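Local coordinates for histone FOLD protein (Methanopyrus kandleri, PDB 1F1E), which is a DNA-binding archaeal histone that joins two histone folds in one chain and probably dimerizes, at residues I13-I18 against T116-E121; T30-F34 against V140-I144; G80-G84 against L111-A115. All coordinates share one frame; numbering follows the deposited sequence.

Starting from the N terminus, helix 7-15 and the turn after it give the first half of interaction 1, whose loop closes on helix 102-129 in the second histone fold. Helix 25-51 follows and supplies residues 30-34 to interaction 2, which closes later, on helix 137-147; the two loops therefore cross. Interaction 3 falls within both, since residues 80-84 and 111-115 lie between the halves of each. Interactions 1 and 3 share helix 102-129 and meet at the salt bridge of Arg114 with Glu121. Interactions 1 and 2 meet through Phe14 and Leu119. Together they tie both histone folds and the loop before helix 85-94 into one body.

Interaction 1 (I13-I18 against T116-E121); sequences IFRQGI and TEELGE
Phe14 swings its ring away from its own backbone N (chi1 -176°), carrying it across to helix 102-129 and over Gly120, while the extended chains of Gln16 and Glu117 bring an amide to a carboxylate nearer the surface. CA of Gly120 sits over one ring face, 3.6 Å from the Phe14 centroid and offset toward the rim, a CH-pi contact. CG of Leu119 lies at the ring edge, and Leu119 CD2 comes within 3.9 Å of Phe14 CE2. CG2 of Ile13 packs on CB of Thr116, the two side chains crossing nearly at a right angle.

At the turn from Arg15 to Ile18 the backbones meet directly, Gly17 and Gly120 having no side chain between them; the carbonyl O of Gly17 receives a CA-H...O contact from Glu121 CA at 3.3 Å. This pairing joins the short first helix of one histone fold to the long central helix of the other.

Gln16 NE2 donates to Glu117 OE2 at 2.8 Å, bent to 138° and reaching the oxygen from above the carboxylate plane; it is also hydrogen-bonded to Tyr78 OH. One water joins Gln16 O to Glu121 OE1, and another links it, weakly, to Glu117 OE2. Arg114 forms salt bridges with both Glu117 and Glu121, and its positive charge probably favours the ionised form of both glutamates.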
ATOM      1  N   ILE A  13      10.736 -13.944  13.513  1.00 15.68           N
ATOM      2  CA  ILE A  13       9.435 -13.788  12.897  1.00 15.16           C
ATOM      3  C   ILE A  13       9.624 -13.893  11.392  1.00 15.83           C
ATOM      4  O   ILE A  13       8.885 -14.558  10.692  1.00 16.37           O
ATOM      5  CB  ILE A  13       8.757 -12.528  13.365  1.00 14.66           C
ATOM      6  CG1 ILE A  13       8.386 -12.606  14.848  1.00 14.85           C
ATOM      7  CG2 ILE A  13       7.543 -12.191  12.543  1.00 15.09           C
ATOM      8  CD1 ILE A  13       8.153 -11.227  15.473  1.00 15.09           C
ATOM      9  N   PHE A  14      10.601 -13.166  10.864  1.00 16.50           N
ATOM     10  CA  PHE A  14      10.856 -13.264   9.412  1.00 16.68           C
ATOM     11  C   PHE A  14      11.144 -14.698   9.013  1.00 18.48           C
ATOM     12  O   PHE A  14      10.666 -15.207   7.999  1.00 18.91           O
ATOM     13  CB  PHE A  14      12.041 -12.372   9.096  1.00 17.21           C
ATOM     14  CG  PHE A  14      12.377 -12.283   7.641  1.00 14.70           C
ATOM     15  CD1 PHE A  14      13.340 -13.067   7.081  1.00 15.62           C
ATOM     16  CD2 PHE A  14      11.685 -11.394   6.820  1.00 13.54           C
ATOM     17  CE1 PHE A  14      13.673 -12.994   5.736  1.00 15.09           C
ATOM     18  CE2 PHE A  14      11.982 -11.340   5.494  1.00 13.89           C
ATOM     19  CZ  PHE A  14      12.969 -12.128   4.948  1.00 15.00           C
ATOM     20  N   ARG A  15      11.951 -15.359   9.858  1.00 19.95           N
ATOM     21  CA  ARG A  15      12.340 -16.735   9.536  1.00 22.75           C
ATOM     22  C   ARG A  15      11.176 -17.705   9.568  1.00 23.24           C
ATOM     23  O   ARG A  15      11.138 -18.769   8.944  1.00 23.09           O
ATOM     24  CB  ARG A  15      13.450 -17.127  10.531  1.00 25.21           C
ATOM     25  CG  ARG A  15      14.571 -17.979  10.131  1.00 29.86           C
ATOM     26  CD  ARG A  15      15.434 -18.314  11.340  1.00 31.58           C
ATOM     27  NE  ARG A  15      16.710 -17.587  11.321  1.00 32.27           N
ATOM     28  CZ  ARG A  15      17.706 -17.962  10.511  1.00 32.01           C
ATOM     29  NH1 ARG A  15      18.851 -17.298  10.519  1.00 33.73           N
ATOM     30  NH2 ARG A  15      17.564 -18.991   9.686  1.00 32.89           N
ATOM     31  N   GLN A  16      10.086 -17.395  10.255  1.00 22.64           N
ATOM     32  CA  GLN A  16       8.898 -18.198  10.217  1.00 23.45           C
ATOM     33  C   GLN A  16       8.379 -18.337   8.802  1.00 22.30           C
ATOM     34  O   GLN A  16       7.703 -19.298   8.483  1.00 27.81           O
ATOM     35  CB  GLN A  16       7.730 -17.564  10.995  1.00 22.82           C
ATOM     36  CG  GLN A  16       7.959 -17.570  12.485  1.00 21.58           C
ATOM     37  CD  GLN A  16       6.981 -16.785  13.326  1.00 19.95           C
ATOM     38  OE1 GLN A  16       7.092 -16.731  14.539  1.00 22.59           O
ATOM     39  NE2 GLN A  16       6.000 -16.155  12.696  1.00 20.99           N
ATOM     40  N   GLY A  17       8.707 -17.375   7.942  1.00 20.60           N
ATOM     41  CA  GLY A  17       8.223 -17.464   6.587  1.00 20.19           C
ATOM     42  C   GLY A  17       9.220 -18.085   5.639  1.00 20.09           C
ATOM     43  O   GLY A  17       8.880 -18.200   4.453  1.00 20.00           O
ATOM     44  N   ILE A  18      10.430 -18.468   6.052  1.00 21.33           N
ATOM     45  CA  ILE A  18      11.356 -18.970   5.030  1.00 23.19           C
ATOM     46  C   ILE A  18      11.489 -20.475   5.058  1.00 27.25           C
ATOM     47  O   ILE A  18      12.368 -21.044   4.422  1.00 28.95           O
ATOM     48  CB  ILE A  18      12.749 -18.263   5.092  1.00 22.03           C
ATOM     49  CG1 ILE A  18      13.586 -18.671   6.282  1.00 22.76           C
ATOM     50  CG2 ILE A  18      12.481 -16.771   4.957  1.00 23.07           C
ATOM     51  CD1 ILE A  18      14.880 -17.975   6.583  1.00 25.92           C
ATOM     52  N   THR A 116       5.721  -9.247   8.446  1.00  9.12           N
ATOM     53  CA  THR A 116       7.128  -9.637   8.445  1.00  9.04           C
ATOM     54  C   THR A 116       7.311 -11.101   7.974  1.00 10.23           C
ATOM     55  O   THR A 116       8.173 -11.327   7.142  1.00 11.30           O
ATOM     56  CB  THR A 116       7.699  -9.426   9.848  1.00  9.29           C
ATOM     57  OG1 THR A 116       7.628  -8.066  10.205  1.00 10.58           O
ATOM     58  CG2 THR A 116       9.181  -9.761   9.916  1.00 12.48           C
ATOM     59  N   GLU A 117       6.474 -11.992   8.484  1.00 10.89           N
ATOM     60  CA  GLU A 117       6.479 -13.369   8.048  1.00 12.30           C
ATOM     61  C   GLU A 117       6.187 -13.479   6.568  1.00 11.75           C
ATOM     62  O   GLU A 117       6.827 -14.199   5.822  1.00 13.14           O
ATOM     63  CB  GLU A 117       5.425 -14.114   8.874  1.00 13.89           C
ATOM     64  CG  GLU A 117       5.346 -15.603   8.564  1.00 15.89           C
ATOM     65  CD  GLU A 117       4.215 -16.190   9.398  1.00 17.93           C
ATOM     66  OE1 GLU A 117       3.036 -15.959   9.099  1.00 18.76           O
ATOM     67  OE2 GLU A 117       4.613 -16.868  10.350  1.00 21.04           O
ATOM     68  N   GLU A 118       5.212 -12.717   6.099  1.00 10.62           N
ATOM     69  CA  GLU A 118       4.870 -12.689   4.685  1.00 11.33           C
ATOM     70  C   GLU A 118       6.014 -12.173   3.809  1.00  9.98           C
ATOM     71  O   GLU A 118       6.286 -12.679   2.712  1.00 10.07           O
ATOM     72  CB  GLU A 118       3.639 -11.850   4.465  1.00 12.80           C
ATOM     73  CG  GLU A 118       2.956 -12.035   3.160  0.57 13.70           C
ATOM     74  CD  GLU A 118       1.656 -11.217   3.291  0.57 14.26           C
ATOM     75  OE1 GLU A 118       0.550 -11.757   3.183  0.57 16.81           O
ATOM     76  OE2 GLU A 118       1.832 -10.003   3.517  0.57 12.59           O
ATOM     77  N   LEU A 119       6.709 -11.208   4.374  1.00  9.67           N
ATOM     78  CA  LEU A 119       7.934 -10.776   3.667  1.00  9.61           C
ATOM     79  C   LEU A 119       8.949 -11.891   3.545  1.00  9.94           C
ATOM     80  O   LEU A 119       9.603 -12.018   2.498  1.00 10.99           O
ATOM     81  CB  LEU A 119       8.504  -9.588   4.410  1.00  9.70           C
ATOM     82  CG  LEU A 119       9.541  -8.748   3.687  1.00 10.84           C
ATOM     83  CD1 LEU A 119       8.870  -7.968   2.531  1.00 12.77           C
ATOM     84  CD2 LEU A 119      10.315  -7.907   4.672  1.00 14.09           C
ATOM     85  N   GLY A 120       9.092 -12.689   4.587  1.00 11.05           N
ATOM     86  CA  GLY A 120       9.993 -13.815   4.552  1.00 11.24           C
ATOM     87  C   GLY A 120       9.532 -14.814   3.498  1.00 12.26           C
ATOM     88  O   GLY A 120      10.287 -15.397   2.724  1.00 13.91           O
ATOM     89  N   GLU A 121       8.227 -15.044   3.399  1.00 11.67           N
ATOM     90  CA  GLU A 121       7.745 -15.942   2.358  1.00 14.04           C
ATOM     91  C   GLU A 121       8.083 -15.438   0.969  1.00 13.12           C
ATOM     92  O   GLU A 121       8.470 -16.186   0.062  1.00 14.42           O
ATOM     93  CB  GLU A 121       6.236 -16.093   2.443  1.00 15.94           C
ATOM     94  CG  GLU A 121       5.748 -16.748   3.695  1.00 18.31           C
ATOM     95  CD  GLU A 121       4.243 -16.745   3.866  1.00 20.93           C
ATOM     96  OE1 GLU A 121       3.800 -17.127   4.958  1.00 24.26           O
ATOM     97  OE2 GLU A 121       3.464 -16.482   2.899  1.00 29.70           O
TER
HETATM   98  O   HOH W   1       5.240 -19.215   6.534  1.00 39.93           O
HETATM   99  O   HOH W   2       4.599 -19.541   8.925  1.00 56.92           O

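Interaction 2 (T30-F34 against V140-I144); sequences TIYDF and VEKAI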
ATOM      1  N   THR A  30      19.043  -6.196   6.132  1.00 20.30           N
ATOM      2  CA  THR A  30      17.891  -5.536   5.461  1.00 18.89           C
ATOM      3  C   THR A  30      16.629  -5.458   6.292  1.00 17.96           C
ATOM      4  O   THR A  30      15.948  -4.433   6.397  1.00 17.57           O
ATOM      5  CB  THR A  30      17.610  -6.242   4.144  1.00 17.96           C
ATOM      6  OG1 THR A  30      18.812  -6.157   3.334  1.00 17.63           O
ATOM      7  CG2 THR A  30      16.531  -5.540   3.359  1.00 20.33           C
ATOM      8  N   ILE A  31      16.308  -6.593   6.901  1.00 16.84           N
ATOM      9  CA  ILE A  31      15.097  -6.695   7.736  1.00 17.47           C
ATOM     10  C   ILE A  31      15.250  -5.887   9.009  1.00 18.01           C
ATOM     11  O   ILE A  31      14.259  -5.370   9.504  1.00 17.16           O
ATOM     12  CB  ILE A  31      14.667  -8.135   8.041  1.00 18.46           C
ATOM     13  CG1 ILE A  31      15.643  -8.935   8.867  1.00 20.25           C
ATOM     14  CG2 ILE A  31      14.343  -8.944   6.772  1.00 16.39           C
ATOM     15  CD1 ILE A  31      15.168 -10.311   9.332  1.00 20.22           C
ATOM     16  N   TYR A  32      16.429  -5.709   9.567  1.00 18.14           N
ATOM     17  CA  TYR A  32      16.562  -4.889  10.784  1.00 18.52           C
ATOM     18  C   TYR A  32      16.320  -3.432  10.463  1.00 19.13           C
ATOM     19  O   TYR A  32      15.782  -2.629  11.255  1.00 21.18           O
ATOM     20  CB  TYR A  32      17.979  -5.101  11.292  1.00 19.52           C
ATOM     21  CG  TYR A  32      18.276  -6.488  11.818  1.00 18.70           C
ATOM     22  CD1 TYR A  32      17.354  -7.399  12.256  1.00 21.57           C
ATOM     23  CD2 TYR A  32      19.584  -6.951  11.928  1.00 18.81           C
ATOM     24  CE1 TYR A  32      17.636  -8.650  12.748  1.00 21.62           C
ATOM     25  CE2 TYR A  32      19.955  -8.162  12.393  1.00 19.69           C
ATOM     26  CZ  TYR A  32      18.951  -9.031  12.800  1.00 22.49           C
ATOM     27  OH  TYR A  32      19.342 -10.238  13.273  1.00 25.34           O
ATOM     28  N   ASP A  33      16.746  -3.058   9.268  1.00 18.20           N
ATOM     29  CA  ASP A  33      16.475  -1.666   8.936  1.00 18.88           C
ATOM     30  C   ASP A  33      14.978  -1.533   8.617  1.00 16.98           C
ATOM     31  O   ASP A  33      14.283  -0.610   9.025  1.00 18.08           O
ATOM     32  CB  ASP A  33      17.324  -1.168   7.750  1.00 20.63           C
ATOM     33  CG  ASP A  33      18.749  -0.723   8.125  1.00 21.34           C
ATOM     34  OD1 ASP A  33      19.025  -0.563   9.336  1.00 23.79           O
ATOM     35  OD2 ASP A  33      19.614  -0.626   7.201  1.00 22.36           O
ATOM     36  N   PHE A  34      14.425  -2.479   7.836  1.00 15.14           N
ATOM     37  CA  PHE A  34      13.100  -2.312   7.309  1.00 11.87           C
ATOM     38  C   PHE A  34      11.941  -2.534   8.293  1.00 11.67           C
ATOM     39  O   PHE A  34      11.012  -1.744   8.323  1.00 11.84           O
ATOM     40  CB  PHE A  34      12.938  -3.254   6.092  1.00 11.91           C
ATOM     41  CG  PHE A  34      11.519  -3.190   5.572  1.00 12.57           C
ATOM     42  CD1 PHE A  34      11.162  -2.085   4.792  1.00 12.84           C
ATOM     43  CD2 PHE A  34      10.633  -4.216   5.814  1.00 12.76           C
ATOM     44  CE1 PHE A  34       9.872  -2.043   4.319  1.00 13.46           C
ATOM     45  CE2 PHE A  34       9.318  -4.113   5.386  1.00 13.21           C
ATOM     46  CZ  PHE A  34       8.998  -3.038   4.622  1.00 12.65           C
ATOM     47  N   VAL A 140      15.360 -10.120  -0.095  1.00 11.78           N
ATOM     48  CA  VAL A 140      14.612  -9.288   0.816  1.00 12.18           C
ATOM     49  C   VAL A 140      14.315  -7.936   0.207  1.00 11.83           C
ATOM     50  O   VAL A 140      13.168  -7.442   0.301  1.00 11.76           O
ATOM     51  CB  VAL A 140      15.295  -9.069   2.181  1.00 13.34           C
ATOM     52  CG1 VAL A 140      14.313  -8.355   3.115  1.00 16.15           C
ATOM     53  CG2 VAL A 140      15.760 -10.371   2.781  1.00 13.82           C
ATOM     54  N   GLU A 141      15.296  -7.328  -0.462  1.00 12.68           N
ATOM     55  CA  GLU A 141      15.071  -6.066  -1.124  1.00 13.45           C
ATOM     56  C   GLU A 141      13.962  -6.134  -2.171  1.00 12.07           C
ATOM     57  O   GLU A 141      13.063  -5.284  -2.226  1.00 12.33           O
ATOM     58  CB  GLU A 141      16.379  -5.611  -1.818  1.00 16.25           C
ATOM     59  CG  GLU A 141      17.470  -5.158  -0.878  1.00 19.83           C
ATOM     60  CD  GLU A 141      18.845  -5.070  -1.489  1.00 22.99           C
ATOM     61  OE1 GLU A 141      19.780  -4.791  -0.745  1.00 26.46           O
ATOM     62  OE2 GLU A 141      19.013  -5.327  -2.716  1.00 31.43           O
ATOM     63  N   LYS A 142      13.989  -7.206  -2.944  1.00 13.34           N
ATOM     64  CA  LYS A 142      12.954  -7.381  -3.970  1.00 13.12           C
ATOM     65  C   LYS A 142      11.581  -7.628  -3.365  1.00 12.30           C
ATOM     66  O   LYS A 142      10.554  -7.110  -3.810  1.00 11.58           O
ATOM     67  CB  LYS A 142      13.332  -8.582  -4.857  0.54 14.74           C
ATOM     68  CG  LYS A 142      14.398  -8.466  -5.914  0.54 17.50           C
ATOM     69  CD  LYS A 142      14.556  -9.856  -6.539  0.54 19.51           C
ATOM     70  CE  LYS A 142      15.559 -10.073  -7.646  0.54 21.05           C
ATOM     71  NZ  LYS A 142      15.468 -11.475  -8.183  0.54 26.11           N
ATOM     72  N   ALA A 143      11.588  -8.426  -2.245  1.00 12.40           N
ATOM     73  CA  ALA A 143      10.340  -8.640  -1.543  1.00 11.69           C
ATOM     74  C   ALA A 143       9.722  -7.359  -0.988  1.00 10.34           C
ATOM     75  O   ALA A 143       8.503  -7.130  -1.084  1.00 10.48           O
ATOM     76  CB  ALA A 143      10.534  -9.661  -0.429  1.00 12.72           C
ATOM     77  N   ILE A 144      10.573  -6.478  -0.436  1.00 11.27           N
ATOM     78  CA  ILE A 144      10.120  -5.174   0.040  1.00 10.04           C
ATOM     79  C   ILE A 144       9.553  -4.346  -1.079  1.00  9.81           C
ATOM     80  O   ILE A 144       8.465  -3.800  -0.917  1.00 10.34           O
ATOM     81  CB  ILE A 144      11.288  -4.516   0.788  1.00 10.11           C
ATOM     82  CG1 ILE A 144      11.633  -5.178   2.116  1.00  8.71           C
ATOM     83  CG2 ILE A 144      11.022  -3.058   0.984  1.00 13.26           C
ATOM     84  CD1 ILE A 144      12.973  -4.824   2.710  1.00 11.04           C
TER
HETATM   85  O   HOH W   3      19.516  -4.205   1.772  1.00 31.75           O
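Ile144 lies across one face of the Phe34 ring, its CG1 3.9 Å from the centroid and only 7° off the normal, a CH-pi contact over the ring centre. A chi1 of -70°, with CG1 opposite the carbonyl carbon, lays CG1 and CD1 over the ring: CD1 of Ile144 reaches Phe34 CG at 3.6 Å, and CG2 of Ile144 stands 3.7 Å from Phe34 CE1. The two side chains pass in opposite directions, and Ile144 CD1 goes on to touch Thr30 CG2.

That methyl of Thr30 also meets Val140 CG1 at 3.6 Å. The same valine branch packs against CG2 of Ile31, crossing at about a right angle. The two halves of the chain pair here as two histones do in a dimer, the handshake arrangement, with helix 25-51 of the first against helix 137-147 of the second; the axes of these two segments approach to 10.8 Å, with 34° between their N-to-C directions. Phe14 of helix 7-15 touches both Ile31 and Val140, and Leu119 of helix 102-129 reaches Phe34.

Toward the exposed side, a water donates to both Thr30 OG1 and Glu141 OE1, each at 2.6 Å. The threonine hydroxyl is also hydrogen-bonded to the carbonyl of Asp26, one turn back along its own helix.

Interaction 3 (G80-G84 against L111-A115); sequences GELFG and LICRA
Cys113 and Phe83 make the sulfur-aromatic part of this contact. The SG of Cys113 is 4.2 Å from the centroid of the Phe83 ring and 47° off its normal, an oblique approach in which the sulfur comes closest to one rim of the ring, 3.4 Å from Phe83 CD2. The thiol reaches it because SG is turned anti to the carbonyl carbon of Cys113 (chi1 -66°), with CB already directed at the loop.

Apolar packing meets the same rim from the other side of the ring plane, again obliquely. Ile112 takes the rotamer with CG1 between its backbone N and carbonyl carbon (chi1 65°), and CD1 at the end of that branch lies 3.8 Å from Phe83 CD2, the two side chains crossing at a slant. CD2 of Leu82 comes to 4.1 Å from Cys113 SG. The setting is the loop between helix 60-70 and helix 85-94: residues 80-84 run without regular structure up to Gly84, the N-cap of helix 85-94, and rest on the long helix 102-129 of the second histone fold. Phe83 also touches Ala9 and Ile13 of helix 7-15, while Ile112 turns to Met38, Ala39 and Val42 of helix 25-51, so ring and isoleucine are buried among helices of both folds.

Polar contacts gather around Glu81. Its carbonyl O lies 3.5 Å from Cys113 SG and accepts a hydrogen bond from Tyr78 OH. Its carboxylate forms a salt bridge with Arg12, directed away from the cysteine, and its backbone N bonds to Gln16 OE1. Farther along, the carbonyl of Phe83 accepts a hydrogen bond from Asn109 ND2, tying the loop to helix 102-129.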
ATOM      1  N   GLY A  80       2.029 -17.058  15.149  1.00 22.42           N
ATOM      2  CA  GLY A  80       3.465 -17.054  15.382  1.00 21.74           C
ATOM      3  C   GLY A  80       3.873 -16.155  16.535  1.00 20.95           C
ATOM      4  O   GLY A  80       3.087 -15.695  17.379  1.00 23.13           O
ATOM      5  N   GLU A  81       5.170 -15.912  16.618  1.00 19.81           N
ATOM      6  CA  GLU A  81       5.745 -15.017  17.601  1.00 18.46           C
ATOM      7  C   GLU A  81       5.211 -13.596  17.457  1.00 16.47           C
ATOM      8  O   GLU A  81       5.058 -13.039  16.364  1.00 15.21           O
ATOM      9  CB  GLU A  81       7.275 -15.021  17.481  1.00 19.40           C
ATOM     10  CG  GLU A  81       7.838 -14.229  18.679  1.00 19.15           C
ATOM     11  CD  GLU A  81       9.347 -14.292  18.810  1.00 20.86           C
ATOM     12  OE1 GLU A  81       9.884 -15.174  18.146  1.00 23.22           O
ATOM     13  OE2 GLU A  81       9.935 -13.440  19.579  1.00 23.62           O
ATOM     14  N   LEU A  82       4.952 -12.925  18.581  1.00 16.58           N
ATOM     15  CA  LEU A  82       4.503 -11.545  18.631  1.00 15.18           C
ATOM     16  C   LEU A  82       5.507 -10.690  19.394  1.00 14.63           C
ATOM     17  O   LEU A  82       6.264 -11.228  20.218  1.00 17.01           O
ATOM     18  CB  LEU A  82       3.157 -11.463  19.343  1.00 16.28           C
ATOM     19  CG  LEU A  82       1.975 -12.117  18.632  1.00 17.65           C
ATOM     20  CD1 LEU A  82       0.884 -12.380  19.678  1.00 21.76           C
ATOM     21  CD2 LEU A  82       1.560 -11.281  17.435  1.00 17.04           C
ATOM     22  N   PHE A  83       5.538  -9.426  19.048  1.00 14.38           N
ATOM     23  CA  PHE A  83       6.379  -8.599  19.900  1.00 14.86           C
ATOM     24  C   PHE A  83       5.728  -8.374  21.239  1.00 14.34           C
ATOM     25  O   PHE A  83       4.556  -8.641  21.436  1.00 15.63           O
ATOM     26  CB  PHE A  83       6.554  -7.294  19.127  1.00 15.44           C
ATOM     27  CG  PHE A  83       7.382  -7.423  17.851  1.00 15.56           C
ATOM     28  CD1 PHE A  83       8.723  -7.737  17.886  1.00 16.21           C
ATOM     29  CD2 PHE A  83       6.764  -7.233  16.641  1.00 15.07           C
ATOM     30  CE1 PHE A  83       9.467  -7.837  16.725  1.00 16.14           C
ATOM     31  CE2 PHE A  83       7.488  -7.301  15.474  1.00 14.69           C
ATOM     32  CZ  PHE A  83       8.820  -7.590  15.509  1.00 15.88           C
ATOM     33  N   GLY A  84       6.474  -7.787  22.200  1.00 15.48           N
ATOM     34  CA  GLY A  84       5.892  -7.451  23.477  1.00 15.11           C
ATOM     35  C   GLY A  84       4.838  -6.361  23.358  1.00 13.72           C
ATOM     36  O   GLY A  84       5.033  -5.453  22.538  1.00 14.68           O
ATOM     37  N   LEU A 111      -0.647  -7.814  12.768  1.00  9.34           N
ATOM     38  CA  LEU A 111      -0.427  -7.264  11.447  1.00  8.32           C
ATOM     39  C   LEU A 111       1.058  -7.107  11.177  1.00  9.94           C
ATOM     40  O   LEU A 111       1.506  -7.489  10.101  1.00  9.87           O
ATOM     41  CB  LEU A 111      -1.161  -5.932  11.365  1.00  8.69           C
ATOM     42  CG  LEU A 111      -1.067  -5.131  10.065  1.00  9.73           C
ATOM     43  CD1 LEU A 111      -1.408  -5.982   8.843  1.00 13.98           C
ATOM     44  CD2 LEU A 111      -1.925  -3.881  10.093  1.00 11.83           C
ATOM     45  N   ILE A 112       1.817  -6.468  12.038  1.00  9.28           N
ATOM     46  CA  ILE A 112       3.208  -6.237  11.713  1.00  9.41           C
ATOM     47  C   ILE A 112       3.967  -7.547  11.721  1.00 10.38           C
ATOM     48  O   ILE A 112       4.914  -7.728  10.960  1.00 11.45           O
ATOM     49  CB  ILE A 112       3.833  -5.147  12.612  1.00  8.92           C
ATOM     50  CG1 ILE A 112       3.929  -5.485  14.078  1.00  9.87           C
ATOM     51  CG2 ILE A 112       3.130  -3.819  12.398  1.00 10.28           C
ATOM     52  CD1 ILE A 112       4.731  -4.496  14.902  1.00 11.67           C
ATOM     53  N   CYS A 113       3.611  -8.482  12.604  1.00 10.07           N
ATOM     54  CA  CYS A 113       4.321  -9.752  12.618  1.00 10.70           C
ATOM     55  C   CYS A 113       3.968 -10.597  11.391  1.00 10.59           C
ATOM     56  O   CYS A 113       4.908 -11.136  10.790  1.00 11.14           O
ATOM     57  CB  CYS A 113       4.038 -10.479  13.916  1.00 11.79           C
ATOM     58  SG  CYS A 113       4.697  -9.658  15.372  1.00 13.73           S
ATOM     59  N   ARG A 114       2.684 -10.657  11.079  1.00 10.40           N
ATOM     60  CA  ARG A 114       2.296 -11.402   9.903  1.00 10.39           C
ATOM     61  C   ARG A 114       2.906 -10.770   8.662  1.00  9.88           C
ATOM     62  O   ARG A 114       3.364 -11.460   7.752  1.00 10.51           O
ATOM     63  CB  ARG A 114       0.799 -11.470   9.755  1.00 12.11           C
ATOM     64  CG  ARG A 114       0.305 -12.110   8.479  1.00 11.26           C
ATOM     65  CD  ARG A 114       0.732 -13.578   8.318  1.00 14.40           C
ATOM     66  NE  ARG A 114       0.440 -13.978   6.984  1.00 15.59           N
ATOM     67  CZ  ARG A 114       1.067 -14.805   6.171  1.00 17.88           C
ATOM     68  NH1 ARG A 114       2.143 -15.435   6.576  1.00 21.04           N
ATOM     69  NH2 ARG A 114       0.600 -14.987   4.950  1.00 24.18           N
ATOM     70  N   ALA A 115       2.979  -9.429   8.586  1.00  9.97           N
ATOM     71  CA  ALA A 115       3.570  -8.758   7.451  1.00  9.11           C
ATOM     72  C   ALA A 115       5.042  -9.115   7.326  1.00  8.36           C
ATOM     73  O   ALA A 115       5.555  -9.350   6.230  1.00  9.44           O
ATOM     74  CB  ALA A 115       3.385  -7.276   7.533  1.00  9.44           C
TER